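Local coordinates for protein probable TonB-dependent siderophore receptor PirA (Acinetobacter baumannii, PDB 5FR8) that probably binds iron-chelating siderophores at the outer membrane as a TonB-dependent receptor, starting the uptake of iron into the cell, at residues P103-N108 against L347-F352; M292-Y297 against D317-K322; A298-G303 against K311-Y316; R378-V383 against D404-E409. All blocks are in the same frame, centred on the assembly; numbering follows the deposited sequence.

Contact 1. Residues P103-N108 against L347-F352; sequences PINSRN and LETLRF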
# COMPACT_ATOMS: atom_id res chain seq x y z
N PRO A 103 -5.87 -3.81 10.58
CA PRO A 103 -5.36 -4.06 9.23
C PRO A 103 -6.39 -4.18 8.13
O PRO A 103 -7.44 -4.85 8.30
CB PRO A 103 -4.66 -5.41 9.36
CG PRO A 103 -4.29 -5.53 10.78
CD PRO A 103 -5.35 -4.78 11.54
N ILE A 104 -6.09 -3.54 7.00
CA ILE A 104 -6.81 -3.80 5.75
C ILE A 104 -6.00 -4.69 4.84
O ILE A 104 -4.83 -4.51 4.74
CB ILE A 104 -7.08 -2.51 5.00
CG1 ILE A 104 -8.00 -1.64 5.84
CG2 ILE A 104 -7.71 -2.83 3.64
CD1 ILE A 104 -8.30 -0.29 5.21
N ASN A 105 -6.61 -5.65 4.17
CA ASN A 105 -5.86 -6.58 3.33
C ASN A 105 -6.65 -6.95 2.06
O ASN A 105 -6.45 -8.04 1.49
CB ASN A 105 -5.51 -7.84 4.14
CG ASN A 105 -6.74 -8.76 4.44
OD1 ASN A 105 -7.89 -8.35 4.35
ND2 ASN A 105 -6.46 -10.00 4.83
N SER A 106 -7.51 -6.05 1.61
CA SER A 106 -8.40 -6.39 0.54
C SER A 106 -7.68 -6.74 -0.76
O SER A 106 -8.20 -7.51 -1.58
CB SER A 106 -9.41 -5.27 0.30
OG SER A 106 -10.45 -5.30 1.27
N ARG A 107 -6.49 -6.20 -0.97
CA ARG A 107 -5.83 -6.42 -2.27
C ARG A 107 -5.35 -7.85 -2.45
O ARG A 107 -5.20 -8.31 -3.58
CB ARG A 107 -4.70 -5.43 -2.56
CG ARG A 107 -3.53 -5.43 -1.59
CD ARG A 107 -2.97 -4.02 -1.55
NE ARG A 107 -1.65 -3.89 -0.94
CZ ARG A 107 -1.42 -3.56 0.33
NH1 ARG A 107 -2.44 -3.36 1.16
NH2 ARG A 107 -0.18 -3.44 0.77
N ASN A 108 -5.14 -8.57 -1.34
CA ASN A 108 -4.81 -9.99 -1.46
C ASN A 108 -5.86 -10.77 -2.27
O ASN A 108 -5.55 -11.84 -2.75
CB ASN A 108 -4.60 -10.61 -0.10
CG ASN A 108 -3.49 -9.93 0.67
OD1 ASN A 108 -3.72 -9.35 1.73
ND2 ASN A 108 -2.27 -10.01 0.15
N LEU A 347 -12.60 -13.18 0.02
CA LEU A 347 -11.59 -13.25 1.08
C LEU A 347 -12.12 -12.83 2.44
O LEU A 347 -12.52 -11.68 2.65
CB LEU A 347 -10.41 -12.36 0.77
CG LEU A 347 -9.27 -12.31 1.79
CD1 LEU A 347 -8.68 -13.69 2.07
CD2 LEU A 347 -8.19 -11.38 1.29
N GLU A 348 -12.11 -13.77 3.36
CA GLU A 348 -12.61 -13.53 4.69
C GLU A 348 -11.43 -13.58 5.63
O GLU A 348 -10.60 -14.51 5.55
CB GLU A 348 -13.60 -14.59 5.13
CG GLU A 348 -14.87 -14.62 4.35
CD GLU A 348 -15.79 -15.75 4.79
OE1 GLU A 348 -16.24 -15.74 5.95
OE2 GLU A 348 -16.05 -16.65 3.97
N THR A 349 -11.40 -12.60 6.53
CA THR A 349 -10.43 -12.57 7.57
C THR A 349 -11.12 -12.43 8.95
O THR A 349 -11.95 -11.54 9.19
CB THR A 349 -9.47 -11.40 7.35
OG1 THR A 349 -8.80 -11.55 6.08
CG2 THR A 349 -8.47 -11.33 8.48
N LEU A 350 -10.76 -13.33 9.86
CA LEU A 350 -11.15 -13.20 11.24
C LEU A 350 -9.89 -12.93 12.03
O LEU A 350 -8.87 -13.58 11.80
CB LEU A 350 -11.87 -14.47 11.71
CG LEU A 350 -12.33 -14.51 13.17
CD1 LEU A 350 -13.31 -13.39 13.52
CD2 LEU A 350 -12.93 -15.87 13.49
N ARG A 351 -9.92 -11.95 12.92
CA ARG A 351 -8.72 -11.61 13.67
C ARG A 351 -9.03 -11.26 15.12
O ARG A 351 -9.99 -10.55 15.41
CB ARG A 351 -7.99 -10.45 13.01
CG ARG A 351 -6.77 -9.96 13.79
CD ARG A 351 -6.24 -8.65 13.23
NE ARG A 351 -5.95 -8.82 11.81
CZ ARG A 351 -4.73 -9.04 11.30
NH1 ARG A 351 -3.67 -9.11 12.10
NH2 ARG A 351 -4.59 -9.18 10.00
N PHE A 352 -8.20 -11.74 16.03
CA PHE A 352 -8.37 -11.43 17.43
C PHE A 352 -7.09 -10.86 17.98
O PHE A 352 -6.00 -11.29 17.60
CB PHE A 352 -8.73 -12.68 18.24
CG PHE A 352 -10.06 -13.28 17.89
CD1 PHE A 352 -11.23 -12.58 18.12
CD2 PHE A 352 -10.13 -14.55 17.35
CE1 PHE A 352 -12.46 -13.14 17.81
CE2 PHE A 352 -11.35 -15.11 17.04
CZ PHE A 352 -12.52 -14.41 17.27

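Contact 2. Residues M292-Y297 against D317-K322; sequences MYRDSY and DKTHNK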
# COMPACT_ATOMS: atom_id res chain seq x y z
N MET A 292 -14.80 -3.93 -6.36
CA MET A 292 -14.13 -4.33 -5.15
C MET A 292 -15.11 -4.06 -4.03
O MET A 292 -15.55 -2.92 -3.88
CB MET A 292 -12.84 -3.48 -5.00
CG MET A 292 -11.61 -4.19 -4.43
SD MET A 292 -11.03 -5.64 -5.38
CE MET A 292 -11.23 -4.89 -6.97
N TYR A 293 -15.50 -5.08 -3.26
CA TYR A 293 -16.42 -4.90 -2.12
C TYR A 293 -15.70 -5.17 -0.82
O TYR A 293 -14.94 -6.12 -0.73
CB TYR A 293 -17.58 -5.86 -2.18
CG TYR A 293 -18.42 -5.79 -3.40
CD1 TYR A 293 -17.99 -6.35 -4.59
CD2 TYR A 293 -19.67 -5.19 -3.35
CE1 TYR A 293 -18.78 -6.30 -5.74
CE2 TYR A 293 -20.46 -5.12 -4.48
CZ TYR A 293 -20.01 -5.68 -5.67
OH TYR A 293 -20.80 -5.62 -6.79
N ARG A 294 -15.94 -4.35 0.20
CA ARG A 294 -15.33 -4.59 1.47
C ARG A 294 -16.28 -4.34 2.63
O ARG A 294 -16.80 -3.24 2.78
CB ARG A 294 -14.15 -3.69 1.62
CG ARG A 294 -13.24 -4.05 2.76
CD ARG A 294 -12.17 -3.01 2.96
NE ARG A 294 -11.94 -2.80 4.38
CZ ARG A 294 -11.27 -3.65 5.15
NH1 ARG A 294 -10.76 -4.76 4.62
NH2 ARG A 294 -11.13 -3.37 6.45
N ASP A 295 -16.49 -5.35 3.45
CA ASP A 295 -17.29 -5.21 4.67
C ASP A 295 -16.42 -5.52 5.90
O ASP A 295 -15.59 -6.41 5.85
CB ASP A 295 -18.48 -6.17 4.62
CG ASP A 295 -19.54 -5.74 3.60
OD1 ASP A 295 -19.33 -4.74 2.91
OD2 ASP A 295 -20.58 -6.40 3.46
N SER A 296 -16.62 -4.80 6.99
CA SER A 296 -15.73 -4.90 8.14
C SER A 296 -16.49 -4.67 9.42
O SER A 296 -17.24 -3.71 9.54
CB SER A 296 -14.61 -3.85 8.04
OG SER A 296 -13.45 -4.21 8.78
N TYR A 297 -16.27 -5.55 10.40
CA TYR A 297 -16.88 -5.39 11.73
C TYR A 297 -15.78 -5.52 12.79
O TYR A 297 -14.99 -6.44 12.75
CB TYR A 297 -17.91 -6.47 12.00
CG TYR A 297 -18.90 -6.65 10.89
CD1 TYR A 297 -18.47 -7.08 9.64
CD2 TYR A 297 -20.26 -6.44 11.10
CE1 TYR A 297 -19.36 -7.27 8.62
CE2 TYR A 297 -21.16 -6.62 10.06
CZ TYR A 297 -20.70 -7.04 8.83
OH TYR A 297 -21.53 -7.22 7.76
N ASP A 317 -13.42 -9.32 8.51
CA ASP A 317 -13.39 -8.58 7.24
C ASP A 317 -13.78 -9.48 6.09
O ASP A 317 -13.32 -10.61 5.99
CB ASP A 317 -12.00 -8.01 6.97
CG ASP A 317 -11.76 -6.70 7.70
OD1 ASP A 317 -12.32 -6.53 8.81
OD2 ASP A 317 -11.02 -5.86 7.17
N LYS A 318 -14.63 -8.96 5.21
CA LYS A 318 -15.12 -9.71 4.05
C LYS A 318 -14.89 -8.91 2.75
O LYS A 318 -15.42 -7.81 2.57
CB LYS A 318 -16.60 -10.04 4.23
CG LYS A 318 -17.06 -11.26 3.46
CD LYS A 318 -18.55 -11.52 3.60
CE LYS A 318 -18.96 -12.75 2.80
NZ LYS A 318 -20.40 -13.06 2.96
N THR A 319 -14.10 -9.46 1.85
CA THR A 319 -13.79 -8.77 0.64
C THR A 319 -14.15 -9.61 -0.54
O THR A 319 -13.80 -10.78 -0.57
CB THR A 319 -12.31 -8.47 0.57
OG1 THR A 319 -11.95 -7.62 1.65
CG2 THR A 319 -12.00 -7.78 -0.69
N HIS A 320 -14.88 -9.01 -1.48
CA HIS A 320 -15.15 -9.63 -2.78
C HIS A 320 -14.45 -8.87 -3.88
O HIS A 320 -14.40 -7.64 -3.85
CB HIS A 320 -16.65 -9.65 -3.10
CG HIS A 320 -17.43 -10.59 -2.26
ND1 HIS A 320 -18.09 -10.19 -1.12
CD2 HIS A 320 -17.66 -11.92 -2.38
CE1 HIS A 320 -18.69 -11.23 -0.58
NE2 HIS A 320 -18.45 -12.29 -1.32
N ASN A 321 -13.94 -9.62 -4.85
CA ASN A 321 -13.24 -9.09 -6.01
C ASN A 321 -13.96 -9.56 -7.24
O ASN A 321 -13.78 -10.71 -7.64
CB ASN A 321 -11.81 -9.65 -5.99
CG ASN A 321 -11.00 -9.29 -7.23
OD1 ASN A 321 -11.39 -8.50 -8.05
ND2 ASN A 321 -9.84 -9.89 -7.34
N LYS A 322 -14.80 -8.72 -7.83
CA LYS A 322 -15.59 -9.14 -8.99
C LYS A 322 -15.13 -8.40 -10.24
O LYS A 322 -15.22 -7.18 -10.31
CB LYS A 322 -17.07 -8.87 -8.75
CG LYS A 322 -17.98 -9.12 -9.95
CD LYS A 322 -19.36 -8.51 -9.75
CE LYS A 322 -20.40 -9.21 -10.59
NZ LYS A 322 -21.61 -8.37 -10.80

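Contact 3. Residues A298-G303 against K311-Y316; sequences ALTHEG and KLVAQY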
# COMPACT_ATOMS: atom_id res chain seq x y z
N ALA A 298 -15.75 -4.60 13.74
CA ALA A 298 -14.83 -4.78 14.84
C ALA A 298 -15.53 -4.48 16.13
O ALA A 298 -16.44 -3.65 16.18
CB ALA A 298 -13.64 -3.91 14.67
N LEU A 299 -15.11 -5.18 17.18
CA LEU A 299 -15.62 -5.00 18.52
C LEU A 299 -14.42 -4.89 19.44
O LEU A 299 -13.51 -5.72 19.40
CB LEU A 299 -16.46 -6.21 18.90
CG LEU A 299 -17.44 -6.11 20.06
CD1 LEU A 299 -18.51 -5.05 19.84
CD2 LEU A 299 -18.09 -7.46 20.23
N THR A 300 -14.40 -3.87 20.27
CA THR A 300 -13.24 -3.60 21.10
C THR A 300 -13.63 -3.35 22.53
O THR A 300 -14.60 -2.66 22.78
CB THR A 300 -12.48 -2.38 20.58
OG1 THR A 300 -12.15 -2.59 19.20
CG2 THR A 300 -11.21 -2.19 21.37
N HIS A 301 -12.87 -3.91 23.47
CA HIS A 301 -13.04 -3.61 24.90
C HIS A 301 -11.73 -3.08 25.48
O HIS A 301 -10.66 -3.66 25.30
CB HIS A 301 -13.52 -4.86 25.65
CG HIS A 301 -13.71 -4.67 27.13
ND1 HIS A 301 -12.65 -4.63 28.01
CD2 HIS A 301 -14.83 -4.54 27.88
CE1 HIS A 301 -13.11 -4.47 29.24
NE2 HIS A 301 -14.43 -4.41 29.19
N GLU A 302 -11.82 -1.97 26.19
CA GLU A 302 -10.67 -1.36 26.79
C GLU A 302 -10.86 -1.12 28.28
O GLU A 302 -11.71 -0.33 28.69
CB GLU A 302 -10.29 -0.06 26.09
CG GLU A 302 -11.36 0.61 25.27
CD GLU A 302 -10.77 1.58 24.25
OE1 GLU A 302 -10.05 1.11 23.33
OE2 GLU A 302 -11.00 2.81 24.37
N GLY A 303 -10.06 -1.82 29.08
CA GLY A 303 -10.12 -1.69 30.52
C GLY A 303 -9.13 -0.67 31.04
O GLY A 303 -7.99 -0.56 30.56
N LYS A 311 -6.64 -4.25 26.42
CA LYS A 311 -7.39 -4.03 25.20
C LYS A 311 -7.62 -5.36 24.52
O LYS A 311 -6.65 -6.08 24.22
CB LYS A 311 -6.60 -3.09 24.30
CG LYS A 311 -7.38 -2.53 23.14
CD LYS A 311 -6.54 -1.54 22.37
CE LYS A 311 -7.29 -0.93 21.20
NZ LYS A 311 -6.36 -0.13 20.35
N LEU A 312 -8.89 -5.72 24.32
CA LEU A 312 -9.24 -6.86 23.47
C LEU A 312 -9.91 -6.38 22.18
O LEU A 312 -10.67 -5.42 22.19
CB LEU A 312 -10.16 -7.84 24.18
CG LEU A 312 -9.53 -8.46 25.42
CD1 LEU A 312 -9.96 -7.71 26.68
CD2 LEU A 312 -9.91 -9.92 25.56
N VAL A 313 -9.62 -7.06 21.08
CA VAL A 313 -10.25 -6.73 19.81
C VAL A 313 -10.70 -7.99 19.07
O VAL A 313 -9.94 -8.94 18.93
CB VAL A 313 -9.29 -5.97 18.88
CG1 VAL A 313 -10.01 -5.48 17.63
CG2 VAL A 313 -8.69 -4.79 19.61
N ALA A 314 -11.94 -7.99 18.60
CA ALA A 314 -12.33 -8.94 17.58
C ALA A 314 -12.63 -8.15 16.30
O ALA A 314 -13.30 -7.11 16.36
CB ALA A 314 -13.54 -9.75 18.02
N GLN A 315 -12.10 -8.61 15.17
CA GLN A 315 -12.54 -8.08 13.87
C GLN A 315 -12.71 -9.16 12.80
O GLN A 315 -12.00 -10.16 12.77
CB GLN A 315 -11.63 -6.94 13.39
CG GLN A 315 -10.34 -7.36 12.72
CD GLN A 315 -9.67 -6.21 11.97
OE1 GLN A 315 -8.54 -5.81 12.30
NE2 GLN A 315 -10.33 -5.71 10.93
N TYR A 316 -13.69 -8.92 11.93
CA TYR A 316 -14.06 -9.81 10.81
C TYR A 316 -14.15 -8.93 9.55
O TYR A 316 -14.83 -7.91 9.54
CB TYR A 316 -15.39 -10.52 11.12
CG TYR A 316 -15.97 -11.32 9.98
CD1 TYR A 316 -15.33 -12.46 9.52
CD2 TYR A 316 -17.16 -10.94 9.37
CE1 TYR A 316 -15.85 -13.19 8.46
CE2 TYR A 316 -17.69 -11.66 8.32
CZ TYR A 316 -17.02 -12.78 7.87
OH TYR A 316 -17.53 -13.50 6.80

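Contact 4. Residues R378-V383 against D404-E409; sequences RFKDNV and DRSKME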
# COMPACT_ATOMS: atom_id res chain seq x y z
N ARG A 378 -9.63 -17.03 5.06
CA ARG A 378 -10.17 -17.99 4.06
C ARG A 378 -10.40 -17.33 2.71
O ARG A 378 -10.95 -16.24 2.62
CB ARG A 378 -11.46 -18.64 4.54
CG ARG A 378 -11.32 -19.29 5.90
CD ARG A 378 -11.90 -20.69 5.86
NE ARG A 378 -12.54 -21.01 7.12
CZ ARG A 378 -13.72 -20.51 7.49
NH1 ARG A 378 -14.36 -19.65 6.69
NH2 ARG A 378 -14.25 -20.85 8.65
N PHE A 379 -9.96 -18.00 1.66
CA PHE A 379 -9.99 -17.42 0.33
C PHE A 379 -10.56 -18.41 -0.67
O PHE A 379 -10.13 -19.55 -0.73
CB PHE A 379 -8.56 -17.07 -0.06
CG PHE A 379 -8.43 -16.23 -1.31
CD1 PHE A 379 -9.18 -15.07 -1.47
CD2 PHE A 379 -7.51 -16.57 -2.30
CE1 PHE A 379 -9.04 -14.29 -2.60
CE2 PHE A 379 -7.38 -15.80 -3.44
CZ PHE A 379 -8.15 -14.66 -3.60
N LYS A 380 -11.57 -17.99 -1.42
CA LYS A 380 -12.07 -18.75 -2.58
C LYS A 380 -11.63 -17.99 -3.85
O LYS A 380 -11.88 -16.76 -3.97
CB LYS A 380 -13.61 -18.93 -2.51
CG LYS A 380 -14.19 -20.07 -3.35
CD LYS A 380 -15.73 -20.06 -3.52
CE LYS A 380 -16.35 -21.46 -3.77
NZ LYS A 380 -17.77 -21.62 -3.25
N ASP A 381 -10.93 -18.70 -4.75
CA ASP A 381 -10.58 -18.19 -6.10
C ASP A 381 -10.58 -19.35 -7.11
O ASP A 381 -9.68 -20.19 -7.11
CB ASP A 381 -9.22 -17.50 -6.11
CG ASP A 381 -8.84 -16.90 -7.48
OD1 ASP A 381 -9.35 -17.38 -8.53
OD2 ASP A 381 -8.00 -15.95 -7.50
N ASN A 382 -11.61 -19.39 -7.95
CA ASN A 382 -11.78 -20.50 -8.88
C ASN A 382 -11.39 -20.19 -10.31
O ASN A 382 -11.42 -21.06 -11.17
CB ASN A 382 -13.21 -21.03 -8.84
CG ASN A 382 -13.27 -22.49 -9.21
OD1 ASN A 382 -12.68 -23.33 -8.53
ND2 ASN A 382 -13.93 -22.80 -10.32
N VAL A 383 -11.01 -18.95 -10.58
CA VAL A 383 -10.60 -18.56 -11.92
C VAL A 383 -9.05 -18.56 -12.10
O VAL A 383 -8.55 -18.88 -13.19
CB VAL A 383 -11.27 -17.22 -12.30
CG1 VAL A 383 -10.66 -16.07 -11.51
CG2 VAL A 383 -11.20 -16.98 -13.80
N ASP A 404 -9.05 -29.81 -3.97
CA ASP A 404 -9.72 -28.56 -4.30
C ASP A 404 -8.68 -27.48 -4.38
O ASP A 404 -8.12 -27.10 -3.36
CB ASP A 404 -10.77 -28.21 -3.25
CG ASP A 404 -11.76 -27.14 -3.74
OD1 ASP A 404 -11.47 -26.52 -4.79
OD2 ASP A 404 -12.82 -26.94 -3.09
N ARG A 405 -8.41 -27.00 -5.59
CA ARG A 405 -7.43 -25.93 -5.80
C ARG A 405 -8.02 -24.54 -5.59
O ARG A 405 -7.33 -23.56 -5.79
CB ARG A 405 -6.88 -25.96 -7.24
CG ARG A 405 -6.08 -27.21 -7.60
CD ARG A 405 -5.90 -27.39 -9.10
NE ARG A 405 -5.43 -26.18 -9.78
CZ ARG A 405 -4.89 -26.17 -11.00
NH1 ARG A 405 -4.71 -27.31 -11.66
NH2 ARG A 405 -4.51 -25.03 -11.56
N SER A 406 -9.29 -24.45 -5.20
CA SER A 406 -10.00 -23.17 -5.25
C SER A 406 -10.06 -22.47 -3.91
O SER A 406 -10.50 -21.34 -3.82
CB SER A 406 -11.42 -23.37 -5.79
OG SER A 406 -12.29 -23.88 -4.79
N LYS A 407 -9.64 -23.17 -2.85
CA LYS A 407 -9.83 -22.69 -1.47
C LYS A 407 -8.54 -22.75 -0.72
O LYS A 407 -7.90 -23.79 -0.66
CB LYS A 407 -10.90 -23.52 -0.73
CG LYS A 407 -12.22 -23.55 -1.48
CD LYS A 407 -13.45 -23.67 -0.60
CE LYS A 407 -14.67 -23.21 -1.41
NZ LYS A 407 -15.94 -23.92 -1.09
N MET A 408 -8.15 -21.61 -0.16
CA MET A 408 -6.88 -21.47 0.53
C MET A 408 -7.09 -20.98 1.96
O MET A 408 -7.93 -20.09 2.19
CB MET A 408 -6.01 -20.50 -0.27
CG MET A 408 -5.53 -21.10 -1.59
SD MET A 408 -5.30 -19.90 -2.92
CE MET A 408 -6.89 -19.93 -3.73
N GLU A 409 -6.34 -21.56 2.91
CA GLU A 409 -6.39 -21.19 4.34
C GLU A 409 -5.06 -20.61 4.77
O GLU A 409 -4.01 -21.07 4.31
CB GLU A 409 -6.64 -22.42 5.27
CG GLU A 409 -8.07 -22.91 5.31
CD GLU A 409 -8.55 -23.29 6.71
OE1 GLU A 409 -8.10 -22.66 7.69
OE2 GLU A 409 -9.39 -24.22 6.85

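Contact 1. Residues P103-N108 against L347-F352
N105 and T349 meet tip to tip where a loop of the plug domain touches the inner wall of the barrel, one of the places where plug and barrel touch in the plugged-barrel fold of TonB-dependent receptors. The polar part is one hydrogen bond: N105 ND2 donates to T349 OG1 over 3.1 Å with an N-H...O angle of 162°, and the hydroxyl lies close to the amide plane. T349 OG1 is also hydrogen-bonded to D377 on the next barrel strand, so the plug amide joins a bond network of the wall.

The van der Waals part is small: L347 CD2 lies 3.9 Å from N108 CB, in the 3-10 turn that begins at S106, and the same methyl also touches the carbonyl oxygen N105 O.

A third kind of contact sets a proline against a charged plane. The R351 chain bends at chi3 (-55°), which turns NE out of line with the extended stem, while the salt bridge from NH1 to E373 secures the guanidinium at its tip. One face of that group is covered by P103, whose CG sits 3.6 Å from R351 CZ, over the centre of the plane.

Contact 2. Residues M292-Y297 against D317-K322
Y293 overlaps H320 obliquely, its CD1 3.9 Å from H320 CB, on one face of the beta hairpin formed by strands 290-305 and 308-323 of the receptor barrel. The backbones run nearly antiparallel, 172° between their directions, and Y293-H320 and D295-K318 are the hydrogen-bonded pairs. In each of them both N-H groups are used: Y293 N reaches H320 O at 2.8 Å, D295 N reaches K318 O at 2.8 Å, and the return bonds complete both rings. At the R294-T319 pair between them, CA of R294 points at K318 O and CA of T319 at Y293 O.

The other face carries M292, R294, S296, D317, T319 and N321, and here the plug comes close. M292 and N321 lie side by side, with M292 CE 3.8 Å from N321 OD1, an oxygen that is hydrogen-bonded to R323 NE. R294 is drawn to D317 in a salt bridge: NH2 stands 2.6 Å and NH1 2.8 Å from the same oxygen, D317 OD2. Both bonds are weak in angle, as one oxygen is shared by two nitrogens, and the guanidinium and carboxylate planes are turned 67° apart. Plug residues meet this face too: W126 makes a cation-pi contact with R294, and S106 OG is hydrogen-bonded to T319 OG1.

D317 is thus gripped through both oxygens, with OD1 also taking a bond from Q315 NE2. On the same oxygen, S296 OG donates to D317 OD1 over 2.6 Å, arriving from above the carboxylate plane, 46° out of it.

Contact 3. Residues A298-G303 against K311-Y316
A298 CB faces Q315 CB at 3.9 Å, the start of a row of close side-chain contacts on the inward face of this antiparallel hairpin in the receptor barrel. Next along, T300 and V313 lie side by side and point the same way: T300 OG1 is 3.9 Å from V313 CG1, and T300 CG2 is 4.0 Å from V313 CG2. Beneath them the ladder is regular, L299 paired with A314 and H301 with L312 through two backbone bonds each; L299 N meets A314 O at 2.8 Å. Plug residue K102 packs against A298 and Q315, so this row also meets the central domain.

Toward the turn the side-chain contact becomes looser. E302 and K311 run alongside each other and K311 CE still touches E302 OE1, yet E302 OE1 and K311 NZ stay 4.9 Å apart, too far for a salt bridge. On the opposite face L299 turns its tip away from the partner strand, and H301 touches L312 only distantly, ND1 to CD1 at 4.3 Å; its NE2 bonds instead to Q250 on the preceding strand.

L299 and L312 lie on the surface, as expected of a barrel wall that may face lipid. The chemistry implies that backbone hydrogen bonds, more than side-chain pairing, hold these strands together.

Contact 4. Residues R378-V383 against D404-E409
K380 runs beside K407 on the exposed face of two antiparallel barrel strands, 365-380 and 407-422, just where they give way to the long loop that joins them. Its CB lies 4.1 Å from S406 O. CG, anti to the backbone N (chi1 -160°), meets K407 CE at 3.7 Å. CD stays alongside the same carbon at 3.9 Å, and K380 CE comes to 3.4 Å from K407 CE. At the tip K380 NZ stands 3.6 Å from K407 NZ; two like charges so close would repel, although both residues are exposed and solvent would probably screen them.

The opposite face is apolar. F379 and M408 point the same way, M408 CE lying 3.7 Å from F379 CD2, while the sulfur sits at the ring edge in a Met-aromatic contact. Between the faces, F379 and M408 exchange both backbone bonds, and D381 N continues the ladder to S406 O over 2.8 Å.

S406 marks the way into the second strand. Its N and OG both bond to D404 OD1 from the same face of the carboxylate, the former closing an Asx turn. D381 steadies the other end: its OD2 bonds to Y475 OH.

That tyrosine belongs to helix 474-477, whose M474 packs on both F379 and M408. Strand 343-361 flanks the first strand on its other side, placing L347 against F379 and R346 against K380.

Followed from the N terminus, the chain first lays down the plug, whose loop 103-108 opens contact 1. After several barrel strands it builds a single hairpin that carries two contacts: 292-297 and 298-303 go out, 311-316 and 317-322 come back, so contact 3 closes inside contact 2 and continues the same ladder toward the turn. Both lie within the span of contact 1, which closes when the next strand, with 347-352, returns alongside strand 308-323 and faces the plug. Contact 4 follows in series, opening at the end of the next strand, 365-380, and closing a loop of some twenty residues. No two contacts cross. Together they tie the plug to consecutive strands of the barrel wall, with the barrel strand of contact 1 standing between the hairpin and contact 4.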